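Local coordinates for protein arsenite methyltransferase (Chlamydomonas reinhardtii, PDB 5EVJ) that probably transfers methyl groups from S-adenosylmethionine to trivalent arsenic, turning glutathione-bound arsenite into methylated arsenicals, at residues E69-C74 with I167-I172; G84-D89 with S162-I167; L88-G93 with G148-L153. The protein carries 15 engineered substitutions. All blocks are in the same frame, centred on the assembly; numbering follows the deposited sequence.

Contact 1 of 3, residues E69-C74 with I167-I172. Engineered in segment 69-74: Trp72 (natural residue Tyr).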
loop_
_atom_site.group_PDB
_atom_site.type_symbol
_atom_site.label_atom_id
_atom_site.label_comp_id
_atom_site.label_asym_id
_atom_site.label_seq_id
_atom_site.Cartn_x
_atom_site.Cartn_y
_atom_site.Cartn_z
ATOM N N GLU A 69 13.246 14.449 -8.629
ATOM C CA GLU A 69 13.757 14.163 -9.974
ATOM C C GLU A 69 14.381 12.772 -10.110
ATOM O O GLU A 69 14.357 12.182 -11.187
ATOM C CB GLU A 69 14.773 15.198 -10.397
ATOM C CG GLU A 69 14.156 16.424 -11.042
ATOM C CD GLU A 69 15.201 17.488 -11.318
ATOM O OE1 GLU A 69 16.262 17.496 -10.641
ATOM O OE2 GLU A 69 14.956 18.314 -12.215
ATOM N N LYS A 70 14.924 12.246 -9.015
ATOM C CA LYS A 70 15.608 10.947 -9.055
ATOM C C LYS A 70 14.731 9.753 -8.627
ATOM O O LYS A 70 15.243 8.737 -8.200
ATOM C CB LYS A 70 16.931 10.992 -8.243
ATOM C CG LYS A 70 17.945 12.020 -8.751
ATOM C CD LYS A 70 19.360 11.770 -8.265
ATOM C CE LYS A 70 20.310 12.848 -8.790
ATOM N NZ LYS A 70 21.636 12.799 -8.115
ATOM N N PHE A 71 13.411 9.852 -8.751
ATOM C CA PHE A 71 12.591 8.826 -8.118
ATOM C C PHE A 71 12.021 7.707 -9.005
ATOM O O PHE A 71 12.327 6.531 -8.764
ATOM C CB PHE A 71 11.547 9.428 -7.193
ATOM C CG PHE A 71 10.850 8.409 -6.349
ATOM C CD1 PHE A 71 11.558 7.677 -5.394
ATOM C CD2 PHE A 71 9.477 8.154 -6.524
ATOM C CE1 PHE A 71 10.915 6.706 -4.629
ATOM C CE2 PHE A 71 8.837 7.199 -5.754
ATOM C CZ PHE A 71 9.557 6.488 -4.797
ATOM N N TRP A 72 11.186 8.064 -9.979
ATOM C CA TRP A 72 10.473 7.082 -10.838
ATOM C C TRP A 72 9.527 6.084 -10.098
ATOM O O TRP A 72 9.964 5.107 -9.467
ATOM C CB TRP A 72 11.453 6.363 -11.804
ATOM C CG TRP A 72 10.829 5.285 -12.695
ATOM C CD1 TRP A 72 10.075 5.481 -13.828
ATOM C CD2 TRP A 72 10.923 3.854 -12.518
ATOM N NE1 TRP A 72 9.694 4.264 -14.354
ATOM C CE2 TRP A 72 10.200 3.253 -13.572
ATOM C CE3 TRP A 72 11.545 3.023 -11.565
ATOM C CZ2 TRP A 72 10.086 1.855 -13.702
ATOM C CZ3 TRP A 72 11.424 1.630 -11.699
ATOM C CH2 TRP A 72 10.698 1.067 -12.758
ATOM N N GLY A 73 8.224 6.333 -10.203
ATOM C CA GLY A 73 7.246 5.400 -9.700
ATOM C C GLY A 73 5.858 5.563 -10.268
ATOM O O GLY A 73 5.479 6.625 -10.785
ATOM N N CYS A 74 5.071 4.508 -10.101
ATOM C CA CYS A 74 3.712 4.429 -10.660
ATOM C C CYS A 74 2.636 4.850 -9.679
ATOM O O CYS A 74 1.573 4.232 -9.611
ATOM C CB CYS A 74 3.401 3.026 -11.226
ATOM S SG CYS A 74 3.635 1.569 -10.156
ATOM N N ILE A 167 4.744 0.367 2.874
ATOM C CA ILE A 167 4.403 0.983 1.587
ATOM C C ILE A 167 5.506 0.732 0.551
ATOM O O ILE A 167 6.683 0.464 0.913
ATOM C CB ILE A 167 4.070 2.517 1.647
ATOM C CG1 ILE A 167 5.358 3.353 1.651
ATOM C CG2 ILE A 167 3.021 2.848 2.740
ATOM C CD1 ILE A 167 5.149 4.851 1.957
ATOM N N SER A 168 5.112 0.835 -0.733
ATOM C CA SER A 168 5.980 0.477 -1.829
ATOM C C SER A 168 5.459 1.090 -3.087
ATOM O O SER A 168 4.266 1.278 -3.249
ATOM C CB SER A 168 6.016 -1.034 -2.034
ATOM O OG SER A 168 7.188 -1.397 -2.741
ATOM N N ASN A 169 6.356 1.360 -4.032
ATOM C CA ASN A 169 5.907 2.008 -5.250
ATOM C C ASN A 169 6.601 1.396 -6.460
ATOM O O ASN A 169 7.748 1.761 -6.777
ATOM C CB ASN A 169 6.130 3.503 -5.116
ATOM C CG ASN A 169 5.422 4.298 -6.191
ATOM O OD1 ASN A 169 5.046 3.750 -7.226
ATOM N ND2 ASN A 169 5.280 5.615 -5.980
ATOM N N CYS A 170 5.951 0.400 -7.080
ATOM C CA CYS A 170 6.401 -0.173 -8.355
ATOM C C CYS A 170 7.767 -0.725 -8.306
ATOM O O CYS A 170 8.544 -0.416 -9.205
ATOM C CB CYS A 170 6.450 0.909 -9.442
ATOM S SG CYS A 170 5.322 0.698 -10.837
ATOM N N VAL A 171 8.095 -1.492 -7.270
ATOM C CA VAL A 171 9.372 -2.179 -7.192
ATOM C C VAL A 171 9.174 -3.669 -6.892
ATOM O O VAL A 171 10.116 -4.458 -6.948
ATOM C CB VAL A 171 10.341 -1.636 -6.079
ATOM C CG1 VAL A 171 10.907 -0.217 -6.344
ATOM C CG2 VAL A 171 9.743 -1.786 -4.683
ATOM N N ILE A 172 7.964 -4.091 -6.595
ATOM C CA ILE A 172 7.817 -5.478 -6.222
ATOM C C ILE A 172 7.840 -6.440 -7.421
ATOM O O ILE A 172 8.228 -7.600 -7.280
ATOM C CB ILE A 172 6.648 -5.683 -5.239
ATOM C CG1 ILE A 172 6.830 -4.697 -4.078
ATOM C CG2 ILE A 172 6.556 -7.136 -4.774
ATOM C CD1 ILE A 172 5.938 -4.892 -2.875
#
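Cys74 and Cys170 are joined by a disulfide, SG to SG 2.0 Å, that staples the loop after helix 65-69 to the end of strand 163-169 in the Rossmann-like sheet of this methyltransferase. Enzymes of this family are thought to bind arsenic through cysteine thiols; the pair seen here is in the oxidised form. The S-S torsion of 114° is wider than the usual right angle. On the Cys170 side SG sits away from a staggered position, which suggests a somewhat strained link.

The close-fitting part lies beside the disulfide, around Asn169. Its CG is anti to the backbone N (chi1 -167°), which swings the amide toward residues 71-74. Asn169 OD1 then lies 3.0 Å from Cys74 N. ND2 is held by Asp97 OD2 and the carbonyl of Gly75, two bonds that fix which way round the amide sits. Gly73 passes so near the amide that a CB on it would clash with ND2 of Asn169, so the lack of a side chain lets the loop come in this close. Phe71 reaches Asn169 from the loop: its ring is buried against Ser94 and the start of helix 96-104, and is turned 69° from the plane of the Asn169 amide.

Contact thins out toward solvent. Trp72, an engineered replacement of a tyrosine, is exposed and poorly ordered; its CZ3 comes only to 4.3 Å from Cys170 O, lying obliquely to it, and the indole also touches Glu219. On the buried side, Phe71 CE2 meets Asn169 ND2 at 3.9 Å, the nitrogen lying in the ring plane at the phenyl edge.

Contact 2 of 3, residues G84-D89 with S162-I167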
loop_
_atom_site.group_PDB
_atom_site.type_symbol
_atom_site.label_atom_id
_atom_site.label_comp_id
_atom_site.label_asym_id
_atom_site.label_seq_id
_atom_site.Cartn_x
_atom_site.Cartn_y
_atom_site.Cartn_z
ATOM N N GLY A 84 1.288 9.931 13.490
ATOM C CA GLY A 84 1.840 9.298 14.668
ATOM C C GLY A 84 2.237 7.861 14.508
ATOM O O GLY A 84 2.754 7.260 15.469
ATOM N N LEU A 85 2.087 7.307 13.309
ATOM C CA LEU A 85 2.424 5.890 13.084
ATOM C C LEU A 85 3.873 5.614 12.610
ATOM O O LEU A 85 4.610 6.511 12.208
ATOM C CB LEU A 85 1.423 5.289 12.056
ATOM C CG LEU A 85 -0.032 5.373 12.533
ATOM C CD1 LEU A 85 -1.019 4.739 11.539
ATOM C CD2 LEU A 85 -0.275 4.920 14.004
ATOM N N ARG A 86 4.234 4.341 12.547
ATOM C CA ARG A 86 5.558 3.954 11.988
ATOM C C ARG A 86 5.372 3.292 10.621
ATOM O O ARG A 86 4.602 2.313 10.497
ATOM C CB ARG A 86 6.267 3.030 12.957
ATOM C CG ARG A 86 6.332 3.639 14.395
ATOM C CD ARG A 86 6.681 2.611 15.477
ATOM N NE ARG A 86 5.861 1.400 15.261
ATOM C CZ ARG A 86 5.267 0.629 16.189
ATOM N NH1 ARG A 86 5.353 0.881 17.489
ATOM N NH2 ARG A 86 4.556 -0.407 15.799
ATOM N N VAL A 87 6.104 3.801 9.629
ATOM C CA VAL A 87 5.954 3.434 8.295
ATOM C C VAL A 87 7.239 2.880 7.756
ATOM O O VAL A 87 8.281 3.492 7.892
ATOM C CB VAL A 87 5.630 4.699 7.473
ATOM C CG1 VAL A 87 5.616 4.394 5.968
ATOM C CG2 VAL A 87 4.292 5.289 7.930
ATOM N N LEU A 88 7.147 1.774 7.035
ATOM C CA LEU A 88 8.275 1.193 6.309
ATOM C C LEU A 88 8.049 1.383 4.814
ATOM O O LEU A 88 7.011 1.007 4.275
ATOM C CB LEU A 88 8.380 -0.295 6.656
ATOM C CG LEU A 88 9.482 -1.087 5.936
ATOM C CD1 LEU A 88 10.889 -0.515 6.280
ATOM C CD2 LEU A 88 9.362 -2.534 6.360
ATOM N N ASP A 89 9.014 1.998 4.140
ATOM C CA ASP A 89 8.923 2.302 2.744
ATOM C C ASP A 89 9.909 1.364 2.054
ATOM O O ASP A 89 11.131 1.443 2.264
ATOM C CB ASP A 89 9.293 3.751 2.522
ATOM C CG ASP A 89 9.151 4.172 1.054
ATOM O OD1 ASP A 89 8.284 3.600 0.397
ATOM O OD2 ASP A 89 9.899 5.056 0.536
ATOM N N SER A 162 6.893 -4.362 13.984
ATOM C CA SER A 162 7.555 -3.075 14.341
ATOM C C SER A 162 7.065 -1.923 13.487
ATOM O O SER A 162 7.531 -0.803 13.644
ATOM C CB SER A 162 9.060 -3.244 14.227
ATOM O OG SER A 162 9.410 -3.712 12.944
ATOM N N PHE A 163 6.097 -2.183 12.594
ATOM C CA PHE A 163 5.604 -1.136 11.697
ATOM C C PHE A 163 4.085 -1.163 11.601
ATOM O O PHE A 163 3.451 -2.251 11.611
ATOM C CB PHE A 163 6.198 -1.287 10.304
ATOM C CG PHE A 163 7.649 -0.919 10.245
ATOM C CD1 PHE A 163 8.035 0.405 10.191
ATOM C CD2 PHE A 163 8.636 -1.902 10.264
ATOM C CE1 PHE A 163 9.364 0.774 10.138
ATOM C CE2 PHE A 163 9.969 -1.536 10.248
ATOM C CZ PHE A 163 10.328 -0.181 10.151
ATOM N N ASP A 164 3.498 0.008 11.483
ATOM C CA ASP A 164 2.061 0.062 11.294
ATOM C C ASP A 164 1.658 -0.028 9.833
ATOM O O ASP A 164 0.615 -0.581 9.571
ATOM C CB ASP A 164 1.529 1.347 11.874
ATOM C CG ASP A 164 1.821 1.433 13.385
ATOM O OD1 ASP A 164 1.336 0.558 14.154
ATOM O OD2 ASP A 164 2.527 2.388 13.754
ATOM N N LEU A 165 2.496 0.505 8.913
ATOM C CA LEU A 165 2.220 0.548 7.504
ATOM C C LEU A 165 3.461 0.083 6.851
ATOM O O LEU A 165 4.601 0.482 7.273
ATOM C CB LEU A 165 1.996 1.991 6.957
ATOM C CG LEU A 165 0.603 2.602 7.073
ATOM C CD1 LEU A 165 -0.433 1.783 6.313
ATOM C CD2 LEU A 165 0.138 2.702 8.553
ATOM N N VAL A 166 3.272 -0.677 5.757
ATOM C CA VAL A 166 4.367 -0.972 4.849
ATOM C C VAL A 166 3.914 -0.445 3.535
ATOM O O VAL A 166 2.809 -0.749 3.117
ATOM C CB VAL A 166 4.730 -2.497 4.803
ATOM C CG1 VAL A 166 5.734 -2.763 3.724
ATOM C CG2 VAL A 166 5.358 -2.939 6.126
ATOM N N ILE A 167 4.744 0.367 2.874
ATOM C CA ILE A 167 4.403 0.983 1.587
ATOM C C ILE A 167 5.506 0.732 0.551
ATOM O O ILE A 167 6.683 0.464 0.913
ATOM C CB ILE A 167 4.070 2.517 1.647
ATOM C CG1 ILE A 167 5.358 3.353 1.651
ATOM C CG2 ILE A 167 3.021 2.848 2.740
ATOM C CD1 ILE A 167 5.149 4.851 1.957
#
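Arg86 O is gripped by two successive backbone amides, Asp164 N at 2.7 Å and Leu165 N at 3.2 Å, where the chain turns a corner at Asp164. The side chain of Asp164 doubles back on the same residue: its OD2 accepts from Arg86 N through the anti lone pair, 2.9 Å and nearly straight at 171°. A carboxylate thus does the work of a main-chain carbonyl at the irregular start of the pairing. The Arg86 chain, bent at chi3, lays its guanidinium over this carboxylate with the two planes only 10° apart; Arg86 NH2 to Asp164 OD1 is a long 3.7 Å, an attraction of charges with no N-H aimed at the oxygen.

Beyond the corner, strands 86-89 and 165-167 run parallel in regular register. Leu88 bonds with both its polar backbone atoms, Leu88 N to Leu165 O and Ile167 N to Leu88 O, the latter at 2.7 Å.

Phe163, with CG beside the backbone N (chi1 -72°), lays its ring under Leu88: Leu88 CB stands 3.6 Å from the ring centroid, almost on the normal, a CH-pi contact. An alanine in place of Phe163 would probably open a gap beneath Leu88 and leave its side chain freer to turn. Val166 CG2 lies alongside Leu88 CD2 at 4.0 Å. On the opposite face, Val87 packs on Leu165 and Ile167, and Ile167 CG1 presses against Asp89 OD1 at 3.2 Å.

These are the adjacent central strands of the Rossmann-like sheet, flanked by strands 110-115 and 193-202. Helix 178-188 covers the Leu88, Phe163 and Val166 face through Ala185 and Val188, while helix 96-104 meets Asp89 on the other.

Contact 3 of 3, residues L88-G93 with G148-L153. Engineered in segment 88-93: Ala92 (natural residue Cys).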
loop_
_atom_site.group_PDB
_atom_site.type_symbol
_atom_site.label_atom_id
_atom_site.label_comp_id
_atom_site.label_asym_id
_atom_site.label_seq_id
_atom_site.Cartn_x
_atom_site.Cartn_y
_atom_site.Cartn_z
ATOM N N LEU A 88 7.147 1.774 7.035
ATOM C CA LEU A 88 8.275 1.193 6.309
ATOM C C LEU A 88 8.049 1.383 4.814
ATOM O O LEU A 88 7.011 1.007 4.275
ATOM C CB LEU A 88 8.380 -0.295 6.656
ATOM C CG LEU A 88 9.482 -1.087 5.936
ATOM C CD1 LEU A 88 10.889 -0.515 6.280
ATOM C CD2 LEU A 88 9.362 -2.534 6.360
ATOM N N ASP A 89 9.014 1.998 4.140
ATOM C CA ASP A 89 8.923 2.302 2.744
ATOM C C ASP A 89 9.909 1.364 2.054
ATOM O O ASP A 89 11.131 1.443 2.264
ATOM C CB ASP A 89 9.293 3.751 2.522
ATOM C CG ASP A 89 9.151 4.172 1.054
ATOM O OD1 ASP A 89 8.284 3.600 0.397
ATOM O OD2 ASP A 89 9.899 5.056 0.536
ATOM N N LEU A 90 9.362 0.387 1.330
ATOM C CA LEU A 90 10.168 -0.605 0.626
ATOM C C LEU A 90 10.644 -0.078 -0.720
ATOM O O LEU A 90 9.843 0.212 -1.547
ATOM C CB LEU A 90 9.363 -1.867 0.361
ATOM C CG LEU A 90 8.858 -2.718 1.542
ATOM C CD1 LEU A 90 8.164 -3.931 0.933
ATOM C CD2 LEU A 90 9.929 -3.164 2.523
ATOM N N GLY A 91 11.950 0.051 -0.925
ATOM C CA GLY A 91 12.524 0.474 -2.209
ATOM C C GLY A 91 12.463 1.971 -2.244
ATOM O O GLY A 91 11.978 2.554 -3.193
ATOM N N ALA A 92 12.950 2.608 -1.189
ATOM C CA ALA A 92 12.720 4.033 -1.053
ATOM C C ALA A 92 13.410 4.861 -2.112
ATOM O O ALA A 92 13.046 6.044 -2.315
ATOM C CB ALA A 92 13.134 4.495 0.329
ATOM N N GLY A 93 14.391 4.276 -2.811
ATOM C CA GLY A 93 15.124 5.030 -3.843
ATOM C C GLY A 93 15.698 6.339 -3.227
ATOM O O GLY A 93 16.244 6.365 -2.128
ATOM N N GLY A 148 19.557 -2.352 2.013
ATOM C CA GLY A 148 19.029 -3.713 2.186
ATOM C C GLY A 148 18.351 -4.301 1.002
ATOM O O GLY A 148 18.170 -3.650 -0.003
ATOM N N GLU A 149 17.976 -5.561 1.127
ATOM C CA GLU A 149 17.118 -6.160 0.155
ATOM C C GLU A 149 15.701 -6.298 0.671
ATOM O O GLU A 149 15.438 -6.939 1.711
ATOM C CB GLU A 149 17.614 -7.522 -0.217
ATOM C CG GLU A 149 18.870 -7.527 -1.079
ATOM C CD GLU A 149 19.485 -8.921 -1.075
ATOM O OE1 GLU A 149 19.800 -9.447 0.028
ATOM O OE2 GLU A 149 19.612 -9.511 -2.166
ATOM N N ILE A 150 14.769 -5.776 -0.120
ATOM C CA ILE A 150 13.370 -5.860 0.286
ATOM C C ILE A 150 12.902 -7.256 0.599
ATOM O O ILE A 150 12.005 -7.380 1.434
ATOM C CB ILE A 150 12.418 -5.045 -0.584
ATOM C CG1 ILE A 150 12.425 -5.536 -2.037
ATOM C CG2 ILE A 150 12.745 -3.534 -0.498
ATOM C CD1 ILE A 150 11.486 -4.684 -2.847
ATOM N N GLU A 151 13.599 -8.295 0.081
ATOM C CA GLU A 151 13.277 -9.728 0.385
ATOM C C GLU A 151 13.706 -10.170 1.755
ATOM O O GLU A 151 13.324 -11.270 2.186
ATOM C CB GLU A 151 13.949 -10.713 -0.609
ATOM C CG GLU A 151 13.542 -10.551 -2.105
ATOM C CD GLU A 151 13.963 -9.227 -2.709
ATOM O OE1 GLU A 151 14.856 -8.556 -2.157
ATOM O OE2 GLU A 151 13.429 -8.827 -3.765
ATOM N N TYR A 152 14.549 -9.371 2.430
ATOM C CA TYR A 152 15.269 -9.844 3.651
ATOM C C TYR A 152 15.221 -8.840 4.789
ATOM O O TYR A 152 16.233 -8.505 5.412
ATOM C CB TYR A 152 16.725 -10.295 3.347
ATOM C CG TYR A 152 16.759 -11.619 2.595
ATOM C CD1 TYR A 152 16.608 -12.840 3.297
ATOM C CD2 TYR A 152 16.885 -11.648 1.229
ATOM C CE1 TYR A 152 16.552 -14.039 2.620
ATOM C CE2 TYR A 152 16.877 -12.854 0.514
ATOM C CZ TYR A 152 16.699 -14.041 1.216
ATOM O OH TYR A 152 16.682 -15.268 0.552
ATOM N N LEU A 153 14.016 -8.404 5.119
ATOM C CA LEU A 153 13.887 -7.417 6.155
ATOM C C LEU A 153 14.534 -7.897 7.424
ATOM O O LEU A 153 14.998 -7.077 8.191
ATOM C CB LEU A 153 12.420 -7.061 6.365
ATOM C CG LEU A 153 11.722 -6.524 5.104
ATOM C CD1 LEU A 153 10.340 -5.998 5.434
ATOM C CD2 LEU A 153 12.540 -5.454 4.423
#
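Leu88 and Leu90, both directed at the loop 148-153, meet Leu153 with their methyl groups. Leu88 CD2 and Leu153 CD1 touch tip to tip at 3.7 Å, whereas Leu90 crosses Leu153 at about a right angle, CD2 to CD2 4.0 Å. The two methyls of Leu153 thus bridge successive inward-facing residues of the strand. A second apolar patch belongs to Ile150: its CG2, anti to the carbonyl carbon, lies 3.9 Å from Leu90 CB and 3.7 Å from Gly91 N, covering the backbone where the strand ends.

Polar groups act on each side rather than between them. In the loop, Tyr152 N bonds to Glu149 O at 2.7 Å, closing a turn over 149-152 that leaves Ile150, within it, and Leu153, just after it, both directed at the strand. Glu151 ties this turn outward, its O to Arg180 NE and its OE2 to Ser175 OG. In the turn after the strand, Gly93 N donates to Asp115 OD2.

Gly91 and Gly93 both have positive phi, and Ala92 between them is an engineered replacement of a cysteine. Strand 86-90 running into such a glycine-rich turn before helix 96-104 is consistent with the S-adenosylmethionine-binding motif of Rossmann-like methyltransferases.

Overall arrangement
Strand 86-90 and its neighbour 163-169 carry all three contacts. Contact 2 pairs the two strands; its centre is about 17 Å from that of contact 1 and about 12 Å from that of contact 3, which are themselves about 12 Å apart. The pairing runs on past contact 2 through a probable hydrogen bond from Leu90 N to Ile167 O, 2.7 Å, leading toward the ends where contacts 1 and 3 lie. There Phe71 CE1 of contact 1 comes to 3.2 Å from Ala92 O in the glycine-rich turn of contact 3. The disulfide loop and this turn, the likely cofactor-binding element, therefore sit side by side at the C-terminal ends of the parallel strands.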